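PDB 3TQV: nicotinate-nucleotide pyrophosphorylase from Francisella tularensis subsp. tularensis, which probably catalyses the conversion of quinolinate and phosphoribosyl pyrophosphate into nicotinate mononucleotide, carbon dioxide and diphosphate, a step of NAD(+) biosynthesis. Local coordinates for residues W79-S82 against K86-A89. Sequence-based numbering, arbitrary orientation.
Sequences WLYS and KVPA
The aromatic ring of Y81 lies across V87 and P88 and carries nearly all of this small contact, which buries 152 Å² in total. CG2 of V87 packs on the inner part of the ring, 3.6 Å from CG of Y81. The same methyl forms a CH-pi contact over one face, 4.0 Å from the ring centroid and 29° off the normal. The CB of Y81 points toward 86-89, and with CG anti to the carbonyl carbon (chi1 -71°) the ring is laid over V87. CG1 of V87 stands over the centre of the same face, 4.1 Å above the ring plane of Y81. At the phenol end the ring meets the proline, whose CD is 3.6 Å from CZ of Y81. The two sides differ in solvent: V87 is buried, whereas P88 and K86 are exposed. The CB of K86 points away; its backbone O approaches the ring obliquely, 4.0 Å from CE1 of Y81. The contact is apolar packing within the N-terminal domain, remote from the predicted substrate-binding residues. It joins the loop after strand 76-79 to strand 86-87 and its exit; L58 touches both Y81 and V87, while V87 also packs on I93 of strand 92-97 and pairs through its backbone with M56 of strand 56-57.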
loop_
_atom_site.group_PDB
_atom_site.type_symbol
_atom_site.label_atom_id
_atom_site.label_comp_id
_atom_site.label_asym_id
_atom_site.label_seq_id
_atom_site.Cartn_x
_atom_site.Cartn_y
_atom_site.Cartn_z
ATOM N N TRP B 79 -3.222 17.568 -18.625
ATOM C CA TRP B 79 -3.451 16.139 -18.628
ATOM C C TRP B 79 -3.771 15.601 -20.026
ATOM O O TRP B 79 -4.695 16.068 -20.704
ATOM C CB TRP B 79 -4.574 15.811 -17.648
ATOM C CG TRP B 79 -4.181 16.017 -16.209
ATOM C CD1 TRP B 79 -4.397 17.128 -15.440
ATOM C CD2 TRP B 79 -3.499 15.075 -15.368
ATOM N NE1 TRP B 79 -3.897 16.934 -14.177
ATOM C CE2 TRP B 79 -3.340 15.684 -14.106
ATOM C CE3 TRP B 79 -3.014 13.776 -15.561
ATOM C CZ2 TRP B 79 -2.710 15.038 -13.042
ATOM C CZ3 TRP B 79 -2.390 13.138 -14.502
ATOM C CH2 TRP B 79 -2.243 13.770 -13.261
ATOM N N LEU B 80 -2.997 14.616 -20.453
ATOM C CA LEU B 80 -3.224 13.980 -21.746
ATOM C C LEU B 80 -4.137 12.771 -21.607
ATOM O O LEU B 80 -4.723 12.315 -22.572
ATOM C CB LEU B 80 -1.895 13.581 -22.405
ATOM C CG LEU B 80 -1.095 14.728 -23.030
ATOM C CD1 LEU B 80 -0.265 15.493 -21.999
ATOM C CD2 LEU B 80 -0.186 14.165 -24.097
ATOM N N TYR B 81 -4.218 12.242 -20.394
ATOM C CA TYR B 81 -5.159 11.195 -20.063
ATOM C C TYR B 81 -5.846 11.576 -18.767
ATOM O O TYR B 81 -5.275 12.297 -17.956
ATOM C CB TYR B 81 -4.437 9.864 -19.889
ATOM C CG TYR B 81 -3.936 9.292 -21.181
ATOM C CD1 TYR B 81 -4.698 8.372 -21.893
ATOM C CD2 TYR B 81 -2.705 9.677 -21.698
ATOM C CE1 TYR B 81 -4.249 7.842 -23.090
ATOM C CE2 TYR B 81 -2.240 9.157 -22.898
ATOM C CZ TYR B 81 -3.021 8.239 -23.597
ATOM O OH TYR B 81 -2.574 7.718 -24.797
ATOM N N SER B 82 -7.073 11.107 -18.581
ATOM C CA SER B 82 -7.804 11.342 -17.346
ATOM C C SER B 82 -7.973 10.047 -16.549
ATOM O O SER B 82 -7.786 8.941 -17.078
ATOM C CB SER B 82 -9.169 11.969 -17.641
ATOM O OG SER B 82 -9.855 11.271 -18.677
ATOM N N LYS B 86 -7.486 3.822 -20.033
ATOM C CA LYS B 86 -6.418 2.896 -20.300
ATOM C C LYS B 86 -5.321 3.665 -21.032
ATOM O O LYS B 86 -5.507 4.127 -22.152
ATOM C CB LYS B 86 -6.955 1.723 -21.116
ATOM C CG LYS B 86 -5.924 0.732 -21.608
ATOM C CD LYS B 86 -6.573 -0.202 -22.625
ATOM C CE LYS B 86 -5.570 -1.137 -23.276
ATOM N NZ LYS B 86 -6.216 -2.087 -24.233
ATOM N N VAL B 87 -4.188 3.831 -20.363
ATOM C CA VAL B 87 -3.039 4.510 -20.927
ATOM C C VAL B 87 -2.057 3.504 -21.506
ATOM O O VAL B 87 -1.635 2.572 -20.820
ATOM C CB VAL B 87 -2.312 5.319 -19.859
ATOM C CG1 VAL B 87 -1.073 5.997 -20.458
ATOM C CG2 VAL B 87 -3.260 6.331 -19.232
ATOM N N PRO B 88 -1.684 3.686 -22.775
ATOM C CA PRO B 88 -0.774 2.750 -23.441
ATOM C C PRO B 88 0.625 2.887 -22.900
ATOM O O PRO B 88 1.033 3.989 -22.558
ATOM C CB PRO B 88 -0.796 3.211 -24.905
ATOM C CG PRO B 88 -1.985 4.132 -25.025
ATOM C CD PRO B 88 -2.132 4.758 -23.675
ATOM N N ALA B 89 1.348 1.778 -22.821
ATOM C CA ALA B 89 2.762 1.810 -22.447
ATOM C C ALA B 89 3.534 2.882 -23.217
ATOM O O ALA B 89 3.395 2.997 -24.440
ATOM C CB ALA B 89 3.403 0.441 -22.657
#